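Local coordinates for GXWXG domain-containing protein (Thermomonospora curvata, PDB 4MVE) that is of unknown function but combines a GXWXG domain with a DUF4334 domain in one small, mostly antiparallel beta protein, at residues C20-V25 against I142-L147; I118-R123 against G132-K137. All coordinates share one frame; numbering follows the deposited sequence.

Interaction 1: residues C20-V25 against I142-L147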
ATOM      1  N   CYS A  20      -2.466  -9.602 -10.442  1.00 39.82           N
ATOM      2  CA  CYS A  20      -3.397 -10.531  -9.809  1.00 41.12           C
ATOM      3  C   CYS A  20      -4.740  -9.840  -9.682  1.00 43.91           C
ATOM      4  O   CYS A  20      -4.804  -8.729  -9.149  1.00 40.73           O
ATOM      5  CB  CYS A  20      -2.877 -11.029  -8.461  1.00 41.64           C
ATOM      6  SG  CYS A  20      -3.853 -12.390  -7.741  1.00 48.07           S
ATOM      7  N   ASP A  21      -5.799 -10.488 -10.198  1.00 42.17           N
ATOM      8  CA  ASP A  21      -7.183  -9.996 -10.211  1.00 42.82           C
ATOM      9  C   ASP A  21      -7.702  -9.733  -8.793  1.00 41.93           C
ATOM     10  O   ASP A  21      -7.365 -10.453  -7.850  1.00 40.73           O
ATOM     11  CB  ASP A  21      -8.106 -10.954 -10.979  1.00 48.13           C
ATOM     12  CG  ASP A  21      -8.260 -12.307 -10.336  1.00 64.03           C
ATOM     13  OD1 ASP A  21      -7.494 -13.233 -10.705  1.00 69.15           O
ATOM     14  OD2 ASP A  21      -9.168 -12.460  -9.497  1.00 70.35           O
ATOM     15  N   ARG A  22      -8.468  -8.646  -8.661  1.00 36.26           N
ATOM     16  CA  ARG A  22      -8.997  -8.090  -7.410  1.00 35.22           C
ATOM     17  C   ARG A  22      -9.605  -9.156  -6.476  1.00 39.75           C
ATOM     18  O   ARG A  22      -9.237  -9.196  -5.301  1.00 36.32           O
ATOM     19  CB  ARG A  22     -10.047  -6.999  -7.721  1.00 34.78           C
ATOM     20  CG  ARG A  22     -10.362  -6.098  -6.527  1.00 43.01           C
ATOM     21  CD  ARG A  22     -11.741  -5.470  -6.663  1.00 53.21           C
ATOM     22  NE  ARG A  22     -12.788  -6.448  -6.358  1.00 63.05           N
ATOM     23  CZ  ARG A  22     -13.224  -6.720  -5.131  1.00 84.12           C
ATOM     24  NH1 ARG A  22     -12.742  -6.054  -4.081  1.00 65.28           N
ATOM     25  NH2 ARG A  22     -14.152  -7.648  -4.942  1.00 79.52           N
ATOM     26  N   ALA A  23     -10.535  -9.988  -6.999  1.00 40.30           N
ATOM     27  CA  ALA A  23     -11.223 -11.061  -6.267  1.00 42.87           C
ATOM     28  C   ALA A  23     -10.231 -12.069  -5.653  1.00 45.37           C
ATOM     29  O   ALA A  23     -10.399 -12.445  -4.502  1.00 45.24           O
ATOM     30  CB  ALA A  23     -12.217 -11.792  -7.182  1.00 46.37           C
ATOM     31  N   THR A  24      -9.192 -12.454  -6.382  1.00 41.55           N
ATOM     32  CA  THR A  24      -8.197 -13.405  -5.866  1.00 41.56           C
ATOM     33  C   THR A  24      -7.321 -12.753  -4.748  1.00 44.07           C
ATOM     34  O   THR A  24      -6.996 -13.425  -3.756  1.00 45.48           O
ATOM     35  CB  THR A  24      -7.340 -13.940  -7.018  1.00 44.07           C
ATOM     36  OG1 THR A  24      -8.206 -14.460  -8.039  1.00 45.93           O
ATOM     37  CG2 THR A  24      -6.346 -15.008  -6.561  1.00 37.72           C
ATOM     38  N   VAL A  25      -6.942 -11.475  -4.902  1.00 36.65           N
ATOM     39  CA  VAL A  25      -6.121 -10.808  -3.885  1.00 34.41           C
ATOM     40  C   VAL A  25      -6.937 -10.656  -2.591  1.00 38.16           C
ATOM     41  O   VAL A  25      -6.416 -10.910  -1.499  1.00 36.96           O
ATOM     42  CB  VAL A  25      -5.501  -9.444  -4.323  1.00 35.00           C
ATOM     43  CG1 VAL A  25      -4.698  -8.830  -3.161  1.00 32.22           C
ATOM     44  CG2 VAL A  25      -4.597  -9.614  -5.553  1.00 33.79           C
ATOM     45  N   ILE A 142     -12.784  -1.997  -3.084  1.00 36.56           N
ATOM     46  CA  ILE A 142     -11.474  -1.853  -2.457  1.00 34.44           C
ATOM     47  C   ILE A 142     -10.413  -2.259  -3.512  1.00 38.62           C
ATOM     48  O   ILE A 142     -10.608  -3.270  -4.160  1.00 37.65           O
ATOM     49  CB  ILE A 142     -11.401  -2.779  -1.194  1.00 35.89           C
ATOM     50  CG1 ILE A 142     -12.455  -2.400  -0.089  1.00 36.29           C
ATOM     51  CG2 ILE A 142      -9.951  -2.935  -0.659  1.00 33.18           C
ATOM     52  CD1 ILE A 142     -12.401  -1.000   0.523  1.00 38.03           C
ATOM     53  N   LEU A 143      -9.318  -1.502  -3.685  1.00 35.68           N
ATOM     54  CA  LEU A 143      -8.278  -1.890  -4.647  1.00 35.35           C
ATOM     55  C   LEU A 143      -6.963  -2.231  -3.870  1.00 38.38           C
ATOM     56  O   LEU A 143      -6.707  -1.706  -2.791  1.00 37.72           O
ATOM     57  CB  LEU A 143      -8.091  -0.816  -5.749  1.00 36.21           C
ATOM     58  CG  LEU A 143      -9.401  -0.453  -6.543  1.00 42.80           C
ATOM     59  CD1 LEU A 143      -9.237   0.828  -7.357  1.00 44.13           C
ATOM     60  CD2 LEU A 143      -9.874  -1.605  -7.464  1.00 43.17           C
ATOM     61  N   TYR A 144      -6.167  -3.136  -4.407  1.00 32.49           N
ATOM     62  CA  TYR A 144      -5.014  -3.636  -3.688  1.00 30.46           C
ATOM     63  C   TYR A 144      -3.693  -3.247  -4.299  1.00 32.84           C
ATOM     64  O   TYR A 144      -3.552  -3.222  -5.513  1.00 33.65           O
ATOM     65  CB  TYR A 144      -5.102  -5.183  -3.581  1.00 30.05           C
ATOM     66  CG  TYR A 144      -6.339  -5.620  -2.830  1.00 29.26           C
ATOM     67  CD1 TYR A 144      -6.349  -5.681  -1.440  1.00 31.20           C
ATOM     68  CD2 TYR A 144      -7.517  -5.921  -3.504  1.00 30.78           C
ATOM     69  CE1 TYR A 144      -7.502  -6.040  -0.742  1.00 29.66           C
ATOM     70  CE2 TYR A 144      -8.685  -6.232  -2.816  1.00 31.89           C
ATOM     71  CZ  TYR A 144      -8.673  -6.296  -1.435  1.00 36.56           C
ATOM     72  OH  TYR A 144      -9.837  -6.592  -0.764  1.00 39.95           O
ATOM     73  N   PHE A 145      -2.705  -3.017  -3.441  1.00 27.96           N
ATOM     74  CA  PHE A 145      -1.340  -2.740  -3.861  1.00 27.56           C
ATOM     75  C   PHE A 145      -0.376  -3.442  -2.885  1.00 30.97           C
ATOM     76  O   PHE A 145      -0.820  -3.991  -1.875  1.00 30.63           O
ATOM     77  CB  PHE A 145      -1.088  -1.211  -3.978  1.00 27.98           C
ATOM     78  CG  PHE A 145      -1.138  -0.475  -2.660  1.00 29.25           C
ATOM     79  CD1 PHE A 145      -2.345   0.047  -2.176  1.00 32.64           C
ATOM     80  CD2 PHE A 145       0.019  -0.300  -1.896  1.00 29.51           C
ATOM     81  CE1 PHE A 145      -2.398   0.718  -0.947  1.00 32.62           C
ATOM     82  CE2 PHE A 145      -0.031   0.352  -0.661  1.00 33.06           C
ATOM     83  CZ  PHE A 145      -1.237   0.872  -0.199  1.00 32.12           C
ATOM     84  N   HIS A 146       0.937  -3.422  -3.163  1.00 27.26           N
ATOM     85  CA  HIS A 146       1.839  -4.089  -2.223  1.00 26.83           C
ATOM     86  C   HIS A 146       3.015  -3.198  -1.880  1.00 30.38           C
ATOM     87  O   HIS A 146       3.268  -2.248  -2.595  1.00 30.81           O
ATOM     88  CB  HIS A 146       2.297  -5.473  -2.739  1.00 26.98           C
ATOM     89  CG  HIS A 146       2.789  -5.512  -4.158  1.00 29.65           C
ATOM     90  ND1 HIS A 146       4.067  -5.092  -4.494  1.00 31.93           N
ATOM     91  CD2 HIS A 146       2.164  -5.932  -5.281  1.00 29.31           C
ATOM     92  CE1 HIS A 146       4.177  -5.281  -5.797  1.00 29.69           C
ATOM     93  NE2 HIS A 146       3.064  -5.796  -6.308  1.00 29.35           N
ATOM     94  N   LEU A 147       3.661  -3.450  -0.722  1.00 27.34           N
ATOM     95  CA  LEU A 147       4.843  -2.736  -0.259  1.00 26.21           C
ATOM     96  C   LEU A 147       5.878  -3.724   0.218  1.00 32.69           C
ATOM     97  O   LEU A 147       5.545  -4.662   0.943  1.00 33.78           O
ATOM     98  CB  LEU A 147       4.530  -1.717   0.867  1.00 25.77           C
ATOM     99  CG  LEU A 147       3.508  -0.594   0.590  1.00 27.90           C
ATOM    100  CD1 LEU A 147       3.099   0.103   1.902  1.00 26.35           C
ATOM    101  CD2 LEU A 147       4.003   0.398  -0.506  1.00 26.73           C
TER
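Val-25 and Tyr-144 meet where the first turn of helix 22-29 packs on strand 143-149 of the large antiparallel sheet. This is helix-on-sheet packing, and no hydrogen bond crosses between the two segments. The two side chains lie alongside each other and run in opposite senses. Val-25 CG1 comes to 3.6 Å from Tyr-144 CG, at the root of the ring, and also touches Tyr-144 CB. CG1 stands anti to the Val-25 backbone N (chi1 178°), and this is the branch that meets the ring. Farther out on the ring, Tyr-144 CE2 approaches the backbone O of Arg-22 at 3.9 Å and the aliphatic CG of Arg-22 at 4.1 Å. The guanidinium plane is turned 32° from the ring plane. The phenol OH is hydrogen-bonded to Glu-26 and Arg-104. Glu-26 also forms a salt bridge with Arg-22 NH1, so one carboxylate oxygen serves both side chains. An alanine in place of Tyr-144 would probably leave a gap beside Val-25 CG1 and deprive Glu-26 and Arg-104 of their shared hydroxyl partner. The helix start is capped by Asp-21. Its OD2 accepts from Thr-24 N at 3.1 Å and from Thr-24 OG1 at 2.7 Å, both from the same face of the carboxylate. Arg-22 NH1 comes to 3.5 Å from Ile-142 O, which lies at the guanidinium edge and in its plane.

Interaction 2: residues I118-R123 against G132-K137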
ATOM      1  N   ILE A 118      -8.982   8.906   1.390  1.00 27.51           N
ATOM      2  CA  ILE A 118      -8.354   7.625   1.049  1.00 26.63           C
ATOM      3  C   ILE A 118      -7.683   7.020   2.265  1.00 30.35           C
ATOM      4  O   ILE A 118      -6.865   7.684   2.923  1.00 28.10           O
ATOM      5  CB  ILE A 118      -7.306   7.813  -0.104  1.00 30.16           C
ATOM      6  CG1 ILE A 118      -7.934   8.447  -1.372  1.00 33.17           C
ATOM      7  CG2 ILE A 118      -6.625   6.484  -0.451  1.00 31.34           C
ATOM      8  CD1 ILE A 118      -6.952   9.103  -2.360  1.00 44.21           C
ATOM      9  N   ILE A 119      -8.008   5.746   2.549  1.00 25.89           N
ATOM     10  CA  ILE A 119      -7.356   5.006   3.633  1.00 25.23           C
ATOM     11  C   ILE A 119      -6.754   3.729   3.054  1.00 30.29           C
ATOM     12  O   ILE A 119      -7.471   3.024   2.354  1.00 30.90           O
ATOM     13  CB  ILE A 119      -8.352   4.671   4.774  1.00 27.40           C
ATOM     14  CG1 ILE A 119      -8.912   5.932   5.431  1.00 26.55           C
ATOM     15  CG2 ILE A 119      -7.698   3.736   5.832  1.00 26.35           C
ATOM     16  CD1 ILE A 119     -10.245   5.615   6.191  1.00 26.90           C
ATOM     17  N   ASP A 120      -5.481   3.402   3.378  1.00 26.11           N
ATOM     18  CA  ASP A 120      -4.819   2.152   2.959  1.00 24.55           C
ATOM     19  C   ASP A 120      -4.658   1.250   4.174  1.00 28.94           C
ATOM     20  O   ASP A 120      -3.856   1.566   5.061  1.00 28.36           O
ATOM     21  CB  ASP A 120      -3.453   2.394   2.299  1.00 25.89           C
ATOM     22  CG  ASP A 120      -3.445   3.391   1.149  1.00 38.09           C
ATOM     23  OD1 ASP A 120      -4.430   3.419   0.372  1.00 37.18           O
ATOM     24  OD2 ASP A 120      -2.430   4.085   0.983  1.00 43.92           O
ATOM     25  N   HIS A 121      -5.419   0.143   4.213  1.00 25.94           N
ATOM     26  CA  HIS A 121      -5.446  -0.855   5.311  1.00 26.62           C
ATOM     27  C   HIS A 121      -4.361  -1.889   5.066  1.00 32.89           C
ATOM     28  O   HIS A 121      -4.359  -2.529   4.015  1.00 33.22           O
ATOM     29  CB  HIS A 121      -6.824  -1.517   5.399  1.00 26.68           C
ATOM     30  CG  HIS A 121      -7.947  -0.541   5.545  1.00 31.03           C
ATOM     31  ND1 HIS A 121      -8.508  -0.246   6.801  1.00 32.39           N
ATOM     32  CD2 HIS A 121      -8.618   0.155   4.591  1.00 33.26           C
ATOM     33  CE1 HIS A 121      -9.489   0.600   6.558  1.00 32.53           C
ATOM     34  NE2 HIS A 121      -9.613   0.851   5.239  1.00 33.61           N
ATOM     35  N   PHE A 122      -3.382  -1.982   5.976  1.00 29.22           N
ATOM     36  CA  PHE A 122      -2.231  -2.876   5.787  1.00 27.71           C
ATOM     37  C   PHE A 122      -2.366  -4.209   6.513  1.00 33.38           C
ATOM     38  O   PHE A 122      -2.759  -4.254   7.678  1.00 33.58           O
ATOM     39  CB  PHE A 122      -0.951  -2.182   6.254  1.00 28.44           C
ATOM     40  CG  PHE A 122      -0.652  -0.918   5.506  1.00 29.53           C
ATOM     41  CD1 PHE A 122      -0.455  -0.938   4.127  1.00 32.25           C
ATOM     42  CD2 PHE A 122      -0.601   0.305   6.165  1.00 30.17           C
ATOM     43  CE1 PHE A 122      -0.203   0.245   3.428  1.00 32.38           C
ATOM     44  CE2 PHE A 122      -0.373   1.479   5.465  1.00 32.12           C
ATOM     45  CZ  PHE A 122      -0.151   1.441   4.103  1.00 30.23           C
ATOM     46  N   ARG A 123      -1.984  -5.293   5.839  1.00 29.49           N
ATOM     47  CA  ARG A 123      -1.926  -6.615   6.466  1.00 30.52           C
ATOM     48  C   ARG A 123      -0.558  -7.202   6.179  1.00 32.82           C
ATOM     49  O   ARG A 123      -0.009  -6.957   5.123  1.00 31.54           O
ATOM     50  CB  ARG A 123      -3.047  -7.549   5.964  1.00 33.86           C
ATOM     51  CG  ARG A 123      -4.463  -7.068   6.189  1.00 33.88           C
ATOM     52  CD  ARG A 123      -5.093  -7.380   7.533  1.00 50.69           C
ATOM     53  NE  ARG A 123      -6.439  -6.789   7.574  1.00 59.66           N
ATOM     54  CZ  ARG A 123      -7.553  -7.426   7.220  1.00 70.97           C
ATOM     55  NH1 ARG A 123      -7.511  -8.704   6.859  1.00 47.20           N
ATOM     56  NH2 ARG A 123      -8.720  -6.796   7.246  1.00 64.59           N
ATOM     57  N   GLY A 132      -1.639  -3.669   0.779  1.00 26.90           N
ATOM     58  CA  GLY A 132      -2.406  -2.495   1.186  1.00 25.27           C
ATOM     59  C   GLY A 132      -3.746  -2.563   0.501  1.00 31.71           C
ATOM     60  O   GLY A 132      -3.798  -2.863  -0.694  1.00 31.16           O
ATOM     61  N   ALA A 133      -4.838  -2.276   1.252  1.00 28.85           N
ATOM     62  CA  ALA A 133      -6.212  -2.253   0.761  1.00 28.70           C
ATOM     63  C   ALA A 133      -6.692  -0.803   0.721  1.00 29.27           C
ATOM     64  O   ALA A 133      -6.932  -0.195   1.764  1.00 27.02           O
ATOM     65  CB  ALA A 133      -7.113  -3.095   1.656  1.00 30.02           C
HETATM   66  N   MSE A 134      -6.748  -0.223  -0.488  1.00 24.57           N
HETATM   67  CA  MSE A 134      -7.135   1.160  -0.642  1.00 26.16           C
HETATM   68  C   MSE A 134      -8.665   1.304  -0.557  1.00 32.35           C
HETATM   69  O   MSE A 134      -9.396   0.687  -1.350  1.00 33.09           O
HETATM   70  CB  MSE A 134      -6.615   1.742  -1.978  1.00 28.31           C
HETATM   71  CG  MSE A 134      -6.872   3.236  -2.043  1.00 34.65           C
HETATM   72 SE   MSE A 134      -6.662   3.941  -3.822  0.97 43.51          SE
HETATM   73  CE  MSE A 134      -8.318   3.141  -4.605  1.00 41.66           C
ATOM     74  N   ASP A 135      -9.115   2.118   0.405  1.00 28.77           N
ATOM     75  CA  ASP A 135     -10.520   2.430   0.725  1.00 29.54           C
ATOM     76  C   ASP A 135     -10.735   3.932   0.431  1.00 32.32           C
ATOM     77  O   ASP A 135     -10.503   4.783   1.295  1.00 31.62           O
ATOM     78  CB  ASP A 135     -10.757   2.042   2.220  1.00 29.02           C
ATOM     79  CG  ASP A 135     -12.018   2.525   2.923  1.00 36.81           C
ATOM     80  OD1 ASP A 135     -12.968   2.988   2.221  1.00 36.11           O
ATOM     81  OD2 ASP A 135     -12.077   2.406   4.174  1.00 36.56           O
ATOM     82  N   ALA A 136     -11.087   4.248  -0.827  1.00 29.21           N
ATOM     83  CA  ALA A 136     -11.272   5.621  -1.327  1.00 29.13           C
ATOM     84  C   ALA A 136     -12.752   5.928  -1.558  1.00 36.26           C
ATOM     85  O   ALA A 136     -13.445   5.198  -2.293  1.00 37.92           O
ATOM     86  CB  ALA A 136     -10.499   5.830  -2.635  1.00 29.98           C
ATOM     87  N   LYS A 137     -13.213   7.043  -0.970  1.00 31.33           N
ATOM     88  CA  LYS A 137     -14.581   7.508  -1.073  1.00 34.54           C
ATOM     89  C   LYS A 137     -15.127   7.404  -2.489  1.00 45.37           C
ATOM     90  O   LYS A 137     -14.526   7.928  -3.442  1.00 44.57           O
ATOM     91  CB  LYS A 137     -14.723   8.937  -0.583  1.00 34.99           C
ATOM     92  CG  LYS A 137     -16.148   9.440  -0.694  1.00 42.49           C
ATOM     93  CD  LYS A 137     -16.303  10.763  -0.024  1.00 42.80           C
ATOM     94  CE  LYS A 137     -16.946  10.567   1.312  1.00 30.87           C
ATOM     95  NZ  LYS A 137     -17.633  11.814   1.768  1.00 25.95           N
TER
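The imidazole of His-121 and the carboxylate of Asp-135 are nearly coplanar, with their planes 16° apart. His-121 NE2 donates to Asp-135 OD2 at 3.1 Å, with an N-H...O angle of 166°. The acceptor lies close to the ring plane, and OD2 uses its anti lone pair. Chi1 of 167° sets Asp-135 CG anti to the backbone N, 3.7 Å from His-121 NE2. Ala-133 O and Asp-135 CB also lie at the ring edge. Ile-119 CG2 sits over one face of the imidazole, 3.5 Å above the plane and offset toward the rim. The Phe-122 ring has Asp-120 O over one face, again offset toward the rim. Its CD1 meets the CA of Gly-132 at 3.9 Å.

The backbones form an antiparallel beta ladder. Ile-119 pairs with Asp-135 and His-121 with Ala-133, both as hydrogen-bonded pairs. Each gives two N-H...O=C bonds, the shortest from Asp-135 N to Ile-119 O at 2.7 Å. On the face that carries Ile-118, Asp-120 and Phe-122, Met-134, a selenomethionine, meets two side chains of the other strand through its CG: Ile-118 CG2 at 3.6 Å and Asp-120 OD1 at 3.4 Å. Ile-118 CG1 also packs on Ala-136 CB.

These strands are the arms of the beta hairpin 118-124 and 129-136, inside the sheet and not at its edge. Strand 106-113 borders the first arm and strand 143-149 the second. His-121 and Ala-133 pack on strand 96-103, while Asp-120 and Phe-122 touch Phe-145 of strand 143-149. Tyr-29, at the end of helix 22-29, hydrogen-bonds to His-121 O.

How the interactions relate
After helix 5-16 the chain enters helix 22-29 and passes through most of the sheet before strand 143-149 returns to that helix. Interaction 1 closes this long loop, with 116 residues between its segments. Interaction 2 falls wholly within that loop and closes a short one of eight residues, the turn end of the hairpin of strands 118-124 and 129-136. The loops therefore nest and do not cross. Strand 129-136 leads directly in the chain to strand 143-149, its neighbour in the sheet. Probable backbone hydrogen bonds link Leu-143 O to Met-134 N and Phe-145 O to Gly-132 N. Interaction 1 thus ties the early helix to the sheet, and interaction 2 joins adjacent strands within it.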